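Local coordinates for protein glucanase (Klebsiella pneumoniae, PDB 5GY3) that probably cuts internal beta-1,4-glucosidic bonds in cellulose and related beta-D-glucans, as a family 8 glycoside hydrolase, at residues A[153-158]-A[176-181]; A[131-136]-A[168-173]; A[18-23]-A[291-296]; A[285-290]-A[298-303]. All blocks are in the same frame, centred on the assembly; numbering follows the deposited sequence.

Contact 1: residues A[153-158]-A[176-181]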
loop_
_atom_site.group_PDB
_atom_site.type_symbol
_atom_site.label_atom_id
_atom_site.label_comp_id
_atom_site.label_asym_id
_atom_site.label_seq_id
_atom_site.Cartn_x
_atom_site.Cartn_y
_atom_site.Cartn_z
ATOM N N PHE A 153 -6.488 -1.895 0.758
ATOM C CA PHE A 153 -6.962 -2.663 1.921
ATOM C C PHE A 153 -5.737 -3.227 2.641
ATOM O O PHE A 153 -5.365 -4.393 2.483
ATOM C CB PHE A 153 -7.889 -3.812 1.524
ATOM C CG PHE A 153 -9.127 -3.427 0.737
ATOM C CD1 PHE A 153 -9.490 -2.108 0.509
ATOM C CD2 PHE A 153 -9.939 -4.437 0.229
ATOM C CE1 PHE A 153 -10.642 -1.803 -0.238
ATOM C CE2 PHE A 153 -11.090 -4.142 -0.506
ATOM C CZ PHE A 153 -11.433 -2.824 -0.737
ATOM N N ILE A 154 -5.098 -2.395 3.458
ATOM C CA ILE A 154 -3.787 -2.759 4.045
ATOM C C ILE A 154 -4.080 -3.552 5.315
ATOM O O ILE A 154 -4.012 -3.054 6.444
ATOM C CB ILE A 154 -2.900 -1.539 4.273
ATOM C CG1 ILE A 154 -2.794 -0.751 2.959
ATOM C CG2 ILE A 154 -1.503 -2.001 4.721
ATOM C CD1 ILE A 154 -1.894 0.472 3.022
ATOM N N PHE A 155 -4.375 -4.836 5.122
ATOM C CA PHE A 155 -4.811 -5.696 6.220
ATOM C C PHE A 155 -3.877 -5.701 7.428
ATOM O O PHE A 155 -4.387 -5.629 8.557
ATOM C CB PHE A 155 -5.018 -7.125 5.692
ATOM C CG PHE A 155 -5.997 -7.203 4.561
ATOM C CD1 PHE A 155 -7.346 -6.956 4.778
ATOM C CD2 PHE A 155 -5.564 -7.504 3.279
ATOM C CE1 PHE A 155 -8.264 -7.022 3.725
ATOM C CE2 PHE A 155 -6.475 -7.565 2.220
ATOM C CZ PHE A 155 -7.821 -7.333 2.453
ATOM N N PRO A 156 -2.546 -5.772 7.294
ATOM C CA PRO A 156 -1.724 -5.805 8.518
ATOM C C PRO A 156 -1.750 -4.492 9.290
ATOM O O PRO A 156 -1.641 -4.502 10.528
ATOM C CB PRO A 156 -0.320 -6.140 7.990
ATOM C CG PRO A 156 -0.328 -5.633 6.570
ATOM C CD PRO A 156 -1.720 -5.932 6.079
ATOM N N ALA A 157 -1.893 -3.363 8.595
ATOM C CA ALA A 157 -2.067 -2.090 9.279
ATOM C C ALA A 157 -3.388 -2.051 10.033
ATOM O O ALA A 157 -3.440 -1.607 11.185
ATOM C CB ALA A 157 -1.990 -0.946 8.279
ATOM N N TRP A 158 -4.475 -2.499 9.391
ATOM C CA TRP A 158 -5.781 -2.467 10.043
ATOM C C TRP A 158 -5.787 -3.314 11.312
ATOM O O TRP A 158 -6.406 -2.940 12.316
ATOM C CB TRP A 158 -6.859 -2.950 9.080
ATOM C CG TRP A 158 -7.046 -2.058 7.888
ATOM C CD1 TRP A 158 -6.394 -0.887 7.621
ATOM C CD2 TRP A 158 -7.950 -2.274 6.799
ATOM N NE1 TRP A 158 -6.847 -0.355 6.437
ATOM C CE2 TRP A 158 -7.798 -1.193 5.909
ATOM C CE3 TRP A 158 -8.881 -3.280 6.496
ATOM C CZ2 TRP A 158 -8.547 -1.078 4.735
ATOM C CZ3 TRP A 158 -9.620 -3.175 5.326
ATOM C CH2 TRP A 158 -9.450 -2.080 4.460
ATOM N N ASP A 176 -14.959 -6.931 6.424
ATOM C CA ASP A 176 -15.651 -6.563 5.199
ATOM C C ASP A 176 -14.692 -6.493 4.016
ATOM O O ASP A 176 -15.072 -6.811 2.881
ATOM C CB ASP A 176 -16.371 -5.230 5.408
ATOM C CG ASP A 176 -17.659 -5.377 6.242
ATOM O OD1 ASP A 176 -18.107 -6.525 6.439
ATOM O OD2 ASP A 176 -18.231 -4.348 6.684
ATOM N N GLY A 177 -13.451 -6.056 4.256
ATOM C CA GLY A 177 -12.500 -5.927 3.162
ATOM C C GLY A 177 -12.010 -7.273 2.662
ATOM O O GLY A 177 -11.862 -7.486 1.452
ATOM N N GLN A 178 -11.772 -8.207 3.581
ATOM C CA GLN A 178 -11.484 -9.570 3.157
ATOM C C GLN A 178 -12.667 -10.170 2.402
ATOM O O GLN A 178 -12.487 -10.811 1.363
ATOM C CB GLN A 178 -11.107 -10.419 4.365
ATOM C CG GLN A 178 -9.812 -9.962 5.007
ATOM C CD GLN A 178 -9.330 -10.909 6.076
ATOM O OE1 GLN A 178 -9.700 -12.080 6.100
ATOM N NE2 GLN A 178 -8.497 -10.404 6.974
ATOM N N ALA A 179 -13.892 -9.940 2.886
ATOM C CA ALA A 179 -15.054 -10.499 2.201
ATOM C C ALA A 179 -15.213 -9.909 0.806
ATOM O O ALA A 179 -15.495 -10.641 -0.150
ATOM C CB ALA A 179 -16.325 -10.274 3.020
ATOM N N LEU A 180 -15.039 -8.591 0.661
ATOM C CA LEU A 180 -15.159 -7.987 -0.665
ATOM C C LEU A 180 -14.072 -8.509 -1.599
ATOM O O LEU A 180 -14.356 -8.909 -2.733
ATOM C CB LEU A 180 -15.107 -6.460 -0.564
ATOM C CG LEU A 180 -16.400 -5.783 -0.100
ATOM C CD1 LEU A 180 -16.114 -4.336 0.296
ATOM C CD2 LEU A 180 -17.513 -5.867 -1.188
ATOM N N LEU A 181 -12.821 -8.527 -1.123
ATOM C CA LEU A 181 -11.731 -9.045 -1.946
ATOM C C LEU A 181 -12.003 -10.481 -2.376
ATOM O O LEU A 181 -11.704 -10.861 -3.519
ATOM C CB LEU A 181 -10.405 -8.930 -1.185
ATOM C CG LEU A 181 -9.124 -9.469 -1.840
ATOM C CD1 LEU A 181 -8.884 -8.799 -3.192
ATOM C CD2 LEU A 181 -7.910 -9.297 -0.919
#

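Contact 2: residues A[131-136]-A[168-173]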
loop_
_atom_site.group_PDB
_atom_site.type_symbol
_atom_site.label_atom_id
_atom_site.label_comp_id
_atom_site.label_asym_id
_atom_site.label_seq_id
_atom_site.Cartn_x
_atom_site.Cartn_y
_atom_site.Cartn_z
ATOM N N GLN A 131 -18.803 -2.002 5.378
ATOM C CA GLN A 131 -17.912 -0.870 5.588
ATOM C C GLN A 131 -16.778 -0.967 4.581
ATOM O O GLN A 131 -16.159 -2.024 4.456
ATOM C CB GLN A 131 -17.339 -0.864 7.006
ATOM C CG GLN A 131 -18.403 -0.752 8.098
ATOM C CD GLN A 131 -19.200 0.530 7.983
ATOM O OE1 GLN A 131 -18.724 1.605 8.365
ATOM N NE2 GLN A 131 -20.420 0.430 7.451
ATOM N N VAL A 132 -16.516 0.127 3.863
ATOM C CA VAL A 132 -15.486 0.156 2.827
ATOM C C VAL A 132 -14.673 1.438 2.969
ATOM O O VAL A 132 -15.216 2.503 3.282
ATOM C CB VAL A 132 -16.084 0.043 1.401
ATOM C CG1 VAL A 132 -17.064 -1.112 1.313
ATOM C CG2 VAL A 132 -16.803 1.292 1.012
ATOM N N MET A 133 -13.366 1.333 2.728
ATOM C CA MET A 133 -12.471 2.482 2.712
ATOM C C MET A 133 -12.315 2.990 1.280
ATOM O O MET A 133 -11.882 2.245 0.392
ATOM C CB MET A 133 -11.103 2.125 3.287
ATOM C CG MET A 133 -10.123 3.280 3.231
ATOM S SD MET A 133 -8.499 2.882 3.926
ATOM C CE MET A 133 -8.902 2.791 5.678
ATOM N N LEU A 134 -12.691 4.248 1.064
ATOM C CA LEU A 134 -12.516 4.902 -0.224
ATOM C C LEU A 134 -11.032 5.146 -0.503
ATOM O O LEU A 134 -10.241 5.306 0.429
ATOM C CB LEU A 134 -13.249 6.242 -0.231
ATOM C CG LEU A 134 -14.771 6.214 -0.028
ATOM C CD1 LEU A 134 -15.298 7.599 0.251
ATOM C CD2 LEU A 134 -15.431 5.642 -1.259
ATOM N N PRO A 135 -10.630 5.198 -1.783
ATOM C CA PRO A 135 -9.223 5.526 -2.093
ATOM C C PRO A 135 -8.837 6.946 -1.717
ATOM O O PRO A 135 -7.641 7.232 -1.591
ATOM C CB PRO A 135 -9.136 5.326 -3.613
ATOM C CG PRO A 135 -10.277 4.398 -3.951
ATOM C CD PRO A 135 -11.370 4.754 -2.976
ATOM N N GLY A 136 -9.813 7.840 -1.593
ATOM C CA GLY A 136 -9.588 9.215 -1.181
ATOM C C GLY A 136 -10.913 9.826 -0.788
ATOM O O GLY A 136 -11.978 9.299 -1.126
ATOM N N THR A 168 -13.543 -2.410 17.392
ATOM C CA THR A 168 -14.680 -2.965 16.664
ATOM C C THR A 168 -14.755 -2.425 15.237
ATOM O O THR A 168 -14.982 -3.190 14.288
ATOM C CB THR A 168 -15.976 -2.673 17.415
ATOM O OG1 THR A 168 -15.832 -3.114 18.774
ATOM C CG2 THR A 168 -17.138 -3.412 16.752
ATOM N N ALA A 169 -14.567 -1.111 15.061
ATOM C CA ALA A 169 -14.691 -0.539 13.717
ATOM C C ALA A 169 -13.590 -1.047 12.788
ATOM O O ALA A 169 -13.839 -1.329 11.603
ATOM C CB ALA A 169 -14.665 0.993 13.788
ATOM N N TRP A 170 -12.357 -1.149 13.292
ATOM C CA TRP A 170 -11.268 -1.624 12.438
ATOM C C TRP A 170 -11.417 -3.109 12.144
ATOM O O TRP A 170 -11.111 -3.565 11.033
ATOM C CB TRP A 170 -9.907 -1.336 13.083
ATOM C CG TRP A 170 -9.494 0.099 12.934
ATOM C CD1 TRP A 170 -9.396 1.042 13.935
ATOM C CD2 TRP A 170 -9.174 0.775 11.716
ATOM N NE1 TRP A 170 -9.021 2.262 13.400
ATOM C CE2 TRP A 170 -8.873 2.122 12.044
ATOM C CE3 TRP A 170 -9.102 0.373 10.375
ATOM C CZ2 TRP A 170 -8.510 3.064 11.079
ATOM C CZ3 TRP A 170 -8.725 1.319 9.415
ATOM C CH2 TRP A 170 -8.452 2.646 9.773
ATOM N N ARG A 171 -11.891 -3.878 13.125
ATOM C CA ARG A 171 -12.120 -5.298 12.890
ATOM C C ARG A 171 -13.224 -5.513 11.859
ATOM O O ARG A 171 -13.110 -6.385 10.988
ATOM C CB ARG A 171 -12.465 -6.001 14.203
ATOM C CG ARG A 171 -11.258 -6.307 15.053
ATOM C CD ARG A 171 -11.559 -7.456 15.999
ATOM N NE ARG A 171 -10.435 -7.740 16.878
ATOM C CZ ARG A 171 -10.506 -8.557 17.924
ATOM N NH1 ARG A 171 -11.647 -9.170 18.218
ATOM N NH2 ARG A 171 -9.439 -8.751 18.681
ATOM N N THR A 172 -14.294 -4.720 11.937
ATOM C CA THR A 172 -15.350 -4.816 10.934
ATOM C C THR A 172 -14.829 -4.450 9.551
ATOM O O THR A 172 -15.163 -5.110 8.559
ATOM C CB THR A 172 -16.521 -3.920 11.329
ATOM O OG1 THR A 172 -17.185 -4.488 12.467
ATOM C CG2 THR A 172 -17.519 -3.768 10.165
ATOM N N LEU A 173 -14.019 -3.393 9.463
ATOM C CA LEU A 173 -13.453 -3.013 8.170
ATOM C C LEU A 173 -12.597 -4.138 7.609
ATOM O O LEU A 173 -12.665 -4.456 6.411
ATOM C CB LEU A 173 -12.633 -1.720 8.302
ATOM C CG LEU A 173 -12.275 -1.040 6.970
ATOM C CD1 LEU A 173 -13.515 -0.372 6.335
ATOM C CD2 LEU A 173 -11.125 -0.048 7.119
HETATM O O HOH W 1 -13.632 -3.012 4.079
#

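Contact 3: residues A[18-23]-A[291-296]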
loop_
_atom_site.group_PDB
_atom_site.type_symbol
_atom_site.label_atom_id
_atom_site.label_comp_id
_atom_site.label_asym_id
_atom_site.label_seq_id
_atom_site.Cartn_x
_atom_site.Cartn_y
_atom_site.Cartn_z
ATOM N N ILE A 18 11.198 11.429 0.180
ATOM C CA ILE A 18 11.532 10.258 -0.628
ATOM C C ILE A 18 11.181 10.585 -2.071
ATOM O O ILE A 18 10.075 11.070 -2.353
ATOM C CB ILE A 18 10.773 9.006 -0.158
ATOM C CG1 ILE A 18 11.249 8.602 1.234
ATOM C CG2 ILE A 18 10.978 7.852 -1.146
ATOM C CD1 ILE A 18 12.632 7.974 1.267
ATOM N N ILE A 19 12.115 10.330 -2.979
ATOM C CA ILE A 19 12.019 10.793 -4.358
ATOM C C ILE A 19 11.717 9.603 -5.253
ATOM O O ILE A 19 12.483 8.630 -5.291
ATOM C CB ILE A 19 13.315 11.492 -4.797
ATOM C CG1 ILE A 19 13.565 12.728 -3.941
ATOM C CG2 ILE A 19 13.224 11.892 -6.223
ATOM C CD1 ILE A 19 12.419 13.693 -3.920
ATOM N N ASP A 20 10.598 9.682 -5.973
ATOM C CA ASP A 20 10.237 8.710 -7.006
ATOM C C ASP A 20 10.997 9.118 -8.268
ATOM O O ASP A 20 10.495 9.838 -9.133
ATOM C CB ASP A 20 8.721 8.708 -7.209
ATOM C CG ASP A 20 8.202 7.474 -7.945
ATOM O OD1 ASP A 20 8.952 6.866 -8.737
ATOM O OD2 ASP A 20 7.018 7.119 -7.725
ATOM N N THR A 21 12.260 8.671 -8.352
ATOM C CA THR A 21 13.157 9.165 -9.398
ATOM C C THR A 21 12.762 8.684 -10.789
ATOM O O THR A 21 13.234 9.255 -11.779
ATOM C CB THR A 21 14.619 8.772 -9.113
ATOM O OG1 THR A 21 14.706 7.387 -8.764
ATOM C CG2 THR A 21 15.219 9.618 -7.980
ATOM N N ALA A 22 11.918 7.655 -10.891
ATOM C CA ALA A 22 11.371 7.232 -12.172
ATOM C C ALA A 22 10.114 7.996 -12.567
ATOM O O ALA A 22 9.728 7.957 -13.739
ATOM C CB ALA A 22 11.056 5.732 -12.151
ATOM N N ASN A 23 9.473 8.688 -11.623
ATOM C CA ASN A 23 8.242 9.417 -11.909
ATOM C C ASN A 23 8.415 10.916 -11.703
ATOM O O ASN A 23 7.596 11.559 -11.036
ATOM C CB ASN A 23 7.091 8.901 -11.045
ATOM C CG ASN A 23 6.363 7.730 -11.680
ATOM O OD1 ASN A 23 6.891 7.064 -12.574
ATOM N ND2 ASN A 23 5.140 7.483 -11.229
ATOM N N ASP A 291 17.337 -1.168 -9.716
ATOM C CA ASP A 291 16.072 -0.935 -9.022
ATOM C C ASP A 291 15.681 0.535 -9.103
ATOM O O ASP A 291 16.492 1.414 -8.797
ATOM C CB ASP A 291 16.157 -1.351 -7.556
ATOM C CG ASP A 291 16.167 -2.841 -7.374
ATOM O OD1 ASP A 291 15.427 -3.568 -8.082
ATOM O OD2 ASP A 291 16.924 -3.306 -6.491
ATOM N N ASP A 292 14.431 0.800 -9.486
ATOM C CA ASP A 292 13.877 2.134 -9.322
ATOM C C ASP A 292 13.304 2.259 -7.909
ATOM O O ASP A 292 13.409 1.330 -7.105
ATOM C CB ASP A 292 12.841 2.444 -10.414
ATOM C CG ASP A 292 11.672 1.444 -10.471
ATOM O OD1 ASP A 292 11.542 0.540 -9.619
ATOM O OD2 ASP A 292 10.852 1.589 -11.404
ATOM N N TYR A 293 12.702 3.419 -7.593
ATOM C CA TYR A 293 12.120 3.628 -6.263
ATOM C C TYR A 293 11.148 2.510 -5.919
ATOM O O TYR A 293 11.174 1.948 -4.816
ATOM C CB TYR A 293 11.386 4.981 -6.168
ATOM C CG TYR A 293 10.181 4.916 -5.227
ATOM C CD1 TYR A 293 10.333 5.013 -3.838
ATOM C CD2 TYR A 293 8.893 4.720 -5.724
ATOM C CE1 TYR A 293 9.226 4.916 -2.979
ATOM C CE2 TYR A 293 7.786 4.615 -4.875
ATOM C CZ TYR A 293 7.959 4.715 -3.506
ATOM O OH TYR A 293 6.852 4.609 -2.680
ATOM N N TYR A 294 10.280 2.183 -6.872
ATOM C CA TYR A 294 9.212 1.220 -6.652
ATOM C C TYR A 294 9.764 -0.167 -6.347
ATOM O O TYR A 294 9.323 -0.829 -5.399
ATOM C CB TYR A 294 8.330 1.215 -7.899
ATOM C CG TYR A 294 7.209 0.226 -7.891
ATOM C CD1 TYR A 294 5.992 0.546 -7.339
ATOM C CD2 TYR A 294 7.364 -1.022 -8.468
ATOM C CE1 TYR A 294 4.961 -0.358 -7.343
ATOM C CE2 TYR A 294 6.347 -1.927 -8.471
ATOM C CZ TYR A 294 5.143 -1.593 -7.901
ATOM O OH TYR A 294 4.120 -2.517 -7.911
ATOM N N SER A 295 10.728 -0.629 -7.153
ATOM C CA SER A 295 11.307 -1.955 -6.950
ATOM C C SER A 295 12.084 -2.010 -5.644
ATOM O O SER A 295 11.940 -2.964 -4.872
ATOM C CB SER A 295 12.215 -2.328 -8.130
ATOM O OG SER A 295 12.874 -3.580 -7.914
ATOM N N ALA A 296 12.891 -0.983 -5.373
ATOM C CA ALA A 296 13.659 -0.942 -4.130
ATOM C C ALA A 296 12.748 -0.990 -2.909
ATOM O O ALA A 296 13.064 -1.653 -1.915
ATOM C CB ALA A 296 14.525 0.318 -4.094
HETATM O O HOH W 2 9.735 3.718 -9.410
#

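Contact 4: residues A[285-290]-A[298-303]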
loop_
_atom_site.group_PDB
_atom_site.type_symbol
_atom_site.label_atom_id
_atom_site.label_comp_id
_atom_site.label_asym_id
_atom_site.label_seq_id
_atom_site.Cartn_x
_atom_site.Cartn_y
_atom_site.Cartn_z
ATOM N N PRO A 285 17.210 -8.506 0.962
ATOM C CA PRO A 285 17.297 -7.849 -0.344
ATOM C C PRO A 285 18.580 -7.052 -0.510
ATOM O O PRO A 285 19.199 -6.604 0.457
ATOM C CB PRO A 285 16.075 -6.925 -0.354
ATOM C CG PRO A 285 15.876 -6.590 1.087
ATOM C CD PRO A 285 16.203 -7.868 1.827
ATOM N N GLN A 286 18.963 -6.879 -1.766
ATOM C CA GLN A 286 20.013 -5.963 -2.174
ATOM C C GLN A 286 19.415 -4.952 -3.143
ATOM O O GLN A 286 18.629 -5.316 -4.019
ATOM C CB GLN A 286 21.173 -6.724 -2.831
ATOM C CG GLN A 286 21.914 -7.657 -1.876
ATOM C CD GLN A 286 23.063 -8.401 -2.547
ATOM O OE1 GLN A 286 23.202 -8.384 -3.770
ATOM N NE2 GLN A 286 23.894 -9.052 -1.739
ATOM N N ILE A 287 19.778 -3.686 -2.979
ATOM C CA ILE A 287 19.271 -2.600 -3.814
ATOM C C ILE A 287 20.303 -2.373 -4.916
ATOM O O ILE A 287 21.351 -1.755 -4.676
ATOM C CB ILE A 287 19.028 -1.327 -2.993
ATOM C CG1 ILE A 287 18.053 -1.601 -1.843
ATOM C CG2 ILE A 287 18.522 -0.204 -3.850
ATOM C CD1 ILE A 287 16.819 -2.364 -2.249
ATOM N N ASP A 288 20.021 -2.860 -6.126
ATOM C CA ASP A 288 20.947 -2.636 -7.225
ATOM C C ASP A 288 20.598 -1.332 -7.958
ATOM O O ASP A 288 19.508 -0.762 -7.809
ATOM C CB ASP A 288 20.927 -3.794 -8.214
ATOM C CG ASP A 288 19.582 -3.979 -8.846
ATOM O OD1 ASP A 288 18.553 -3.830 -8.171
ATOM O OD2 ASP A 288 19.570 -4.348 -10.018
ATOM N N ASP A 289 21.547 -0.858 -8.775
ATOM C CA ASP A 289 21.302 0.341 -9.579
ATOM C C ASP A 289 20.155 0.150 -10.557
ATOM O O ASP A 289 19.541 1.134 -10.986
ATOM C CB ASP A 289 22.576 0.738 -10.333
ATOM C CG ASP A 289 23.694 1.151 -9.394
ATOM O OD1 ASP A 289 23.389 1.749 -8.335
ATOM O OD2 ASP A 289 24.875 0.888 -9.712
ATOM N N LYS A 290 19.840 -1.091 -10.905
ATOM C CA LYS A 290 18.708 -1.376 -11.770
ATOM C C LYS A 290 17.363 -1.300 -11.038
ATOM O O LYS A 290 16.317 -1.321 -11.691
ATOM C CB LYS A 290 18.926 -2.753 -12.421
ATOM C CG LYS A 290 17.878 -3.183 -13.398
ATOM C CD LYS A 290 17.429 -2.013 -14.210
ATOM C CE LYS A 290 17.294 -2.426 -15.596
ATOM N NZ LYS A 290 16.189 -3.364 -15.790
ATOM N N LEU A 298 9.580 -2.290 -2.721
ATOM C CA LEU A 298 8.945 -3.601 -2.605
ATOM C C LEU A 298 9.915 -4.652 -2.092
ATOM O O LEU A 298 9.538 -5.514 -1.292
ATOM C CB LEU A 298 8.373 -4.030 -3.959
ATOM C CG LEU A 298 7.032 -3.448 -4.392
ATOM C CD1 LEU A 298 6.631 -4.082 -5.726
ATOM C CD2 LEU A 298 5.963 -3.703 -3.351
ATOM N N LYS A 299 11.164 -4.622 -2.565
ATOM C CA LYS A 299 12.147 -5.584 -2.077
ATOM C C LYS A 299 12.231 -5.557 -0.559
ATOM O O LYS A 299 12.287 -6.607 0.089
ATOM C CB LYS A 299 13.520 -5.289 -2.676
ATOM C CG LYS A 299 13.697 -5.724 -4.120
ATOM C CD LYS A 299 15.151 -5.530 -4.509
ATOM C CE LYS A 299 15.480 -6.162 -5.858
ATOM N NZ LYS A 299 16.940 -5.975 -6.174
ATOM N N GLN A 300 12.237 -4.362 0.021
ATOM C CA GLN A 300 12.411 -4.257 1.460
ATOM C C GLN A 300 11.117 -4.510 2.216
ATOM O O GLN A 300 11.160 -5.012 3.342
ATOM C CB GLN A 300 12.956 -2.887 1.820
ATOM C CG GLN A 300 14.368 -2.660 1.339
ATOM C CD GLN A 300 14.750 -1.222 1.498
ATOM O OE1 GLN A 300 15.289 -0.824 2.533
ATOM N NE2 GLN A 300 14.451 -0.421 0.487
ATOM N N LEU A 301 9.971 -4.144 1.631
ATOM C CA LEU A 301 8.691 -4.431 2.270
ATOM C C LEU A 301 8.432 -5.930 2.321
ATOM O O LEU A 301 7.868 -6.440 3.300
ATOM C CB LEU A 301 7.568 -3.725 1.523
ATOM C CG LEU A 301 7.570 -2.201 1.568
ATOM C CD1 LEU A 301 6.597 -1.666 0.537
ATOM C CD2 LEU A 301 7.213 -1.711 2.972
ATOM N N VAL A 302 8.840 -6.651 1.272
ATOM C CA VAL A 302 8.718 -8.107 1.277
ATOM C C VAL A 302 9.550 -8.702 2.405
ATOM O O VAL A 302 9.091 -9.584 3.138
ATOM C CB VAL A 302 9.113 -8.677 -0.102
ATOM C CG1 VAL A 302 9.364 -10.169 -0.019
ATOM C CG2 VAL A 302 8.007 -8.396 -1.100
ATOM N N TRP A 303 10.773 -8.200 2.584
ATOM C CA TRP A 303 11.625 -8.672 3.670
ATOM C C TRP A 303 11.000 -8.381 5.030
ATOM O O TRP A 303 10.970 -9.255 5.907
ATOM C CB TRP A 303 13.006 -8.025 3.560
ATOM C CG TRP A 303 13.974 -8.502 4.604
ATOM C CD1 TRP A 303 14.512 -7.765 5.619
ATOM C CD2 TRP A 303 14.498 -9.827 4.744
ATOM N NE1 TRP A 303 15.352 -8.549 6.376
ATOM C CE2 TRP A 303 15.360 -9.819 5.859
ATOM C CE3 TRP A 303 14.328 -11.019 4.030
ATOM C CZ2 TRP A 303 16.050 -10.957 6.279
ATOM C CZ3 TRP A 303 15.013 -12.147 4.445
ATOM C CH2 TRP A 303 15.866 -12.107 5.559
HETATM O O HOH W 3 17.496 -8.242 -3.916
#

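Contact 1: residues A[153-158]-A[176-181]
F153 and G177 bring the two backbones closest, with their CA atoms 6.5 Å apart: F153 stands just ahead of helix 155-164 and G177 lies within helix 167-183. G177 has no side chain, and aromatic rings come close to its backbone. F155 CE1 is 3.9 Å from G177 C, which sits in the plane of the F155 ring at its edge. The F153 ring approaches the same residue obliquely, with F153 CD2 3.8 Å from G177 O. That oxygen also accepts the helical bond from L181 N.

The two helices follow one another in the chain, as expected in the (alpha/alpha)6 barrel of family 8 enzymes. I154 is the N-cap residue of helix 155-164 and the centre of an inverse gamma turn. The turn brings F153 O over one face of the F155 ring, toward its rim. I154 also touches D87, the predicted nucleophile.

Two further side chains hold the F155 ring. Q178 CG is 3.6 Å from F155 CE1, and the amide of Q178 stands nearly perpendicular to the ring (88°). Q178 NE2 turns back to a weak bond with Q174 OE1 in its own helix. On the next helical turn, L181 has CG anti to the backbone N (chi1 178°). L181 CD2 lies near the ring plane, 3.9 Å from F155 CE2. L181 also touches I221 of helix 220-228.

Contact 2: residues A[131-136]-A[168-173]
A beta hairpin, strands 124-127 and 130-133, lies against helix 167-183, and here Q131 and M133 of its second strand meet L173, T172 and W170 of the helix. The strand runs almost crosswise to the helix, at 84°, with the two short axes 8.6 Å apart at their closest.

L173 carries the middle of the contact with both its branches. Its CG is anti to the backbone N (chi1 -166°). L173 CD1 reaches the strand backbone, 3.6 Å from Q131 O, while the other branch, L173 CD2, lies 3.9 Å from M133 CE. The M133 chain is extended as far as SD and bends only at its last torsion. Its methyl also comes to the edge of the W170 ring, near the ring plane, with M133 CE 4.0 Å from W170 CZ3. W158 of the preceding helix packs on both M133 and L173.

At the outer end, Q131 CG touches T172 CG2 at 3.8 Å. The amide of Q131 then turns away and its NE2 donates to T126 OG1 in the hairpin. Water 1 joins the two backbones: it donates to Q131 O at 2.7 Å and to L173 O at 2.9 Å.

The side chain of M133 is about 7 Å from that of D87, the predicted nucleophile. The contact therefore sets a beta hairpin across a helix near the probable active site of an (alpha/alpha)6-barrel enzyme.

Contact 3: residues A[18-23]-A[291-296]
The Y293 ring meets D20 and I18 of segment 18-23 obliquely, both from one side: the D20 carboxylate by CD2 and CE2 of the ring, and I18 CG2 by CD1 and CE1. D20 CG is 3.6 Å from Y293 CD2, and the carboxylate is turned 49° from the ring plane. I18 CG2 is 3.9 Å from Y293 CE1.

The contact joins the loop after the first helix to the start of the last helix, 293-307, of the (alpha/alpha)6 barrel. The hydroxyl of Y293 and the carboxylate of D20 each have a partner: Y293 OH is hydrogen-bonded to E30 OE2, and D20 OD2 to H28 NE2.

D20 is the centre of an inverse gamma turn and also begins a type I beta turn that runs to N23. The second turn brings A22 CB to 4.1 Å from D292 CB, a touch at the margin of the contact.

D292 is the N-cap of the helix. Its CG sits between the backbone N and the carbonyl carbon (chi1 57°), and D292 OD1 accepts from S295 N at 2.8 Å, a fairly straight bond (162°). OD1 of the preceding D291 accepts from S295 OG, which comes from above the carboxylate plane. One water links the loop to the first helical turn: water 2 accepts from Y294 N at 3.0 Å and donates a long, weak bond of 3.3 Å to D20 OD1.

Contact 4: residues A[285-290]-A[298-303]
P285 packs tightly against K299 and W303, whereas the polar side is looser beyond one firm bond to Q286 O. P285 CD sits over one face of the W303 indole, toward the rim. It is 3.6 Å from W303 CG and 4.0 Å from the centroid of the five-membered ring, a CH-pi contact. W303 CG is anti to the backbone N (chi1 -177°), where it meets the proline. On the same tight side, P285 CB rests 3.8 Å from K299 CB. I287 CD1 adds a lighter touch of 4.1 Å to Q300 NE2, whose amide bonds to A296 O.

K299 runs out as an extended chain past P285 to the polar side. K299 NZ donates to Q286 O at 2.8 Å, nearly along the C=O axis (175°). The ammonium also forms a salt bridge with D291 OD2. Its bond to D288 OD1 is weak, and the position of that oxygen is uncertain. Water 3 accepts from Q286 N and, weakly, from K299 NZ; the side chain of Q286 is exposed and points away from the helix.

The loop before helix 293-307 thus folds back along that helix, its proline seated on a tryptophan, at the last helix of the (alpha/alpha)6 barrel.

How the contacts relate
The contacts form two pairs on opposite sides of the chain's centre. Contacts 1 and 2 have centres 8 Å apart and share helix 167-183; a probable hydrogen bond from Q131 N to D176 OD2, 2.7 Å, joins them. Contacts 3 and 4 have centres 11 Å apart and share helix 293-307. Their link is the salt bridge D291 OD2 to K299 NZ, at 2.7 Å. Between the pairs, centres are 25 to 30 Å apart. Within each pair the segments alternate along the chain. Contact 3 joins residues 18-23 to 291-296, so contacts 1 and 2 fall within its span. The first pair sets a beta hairpin and two successive helices together; the second ties the first and last parts of the barrel.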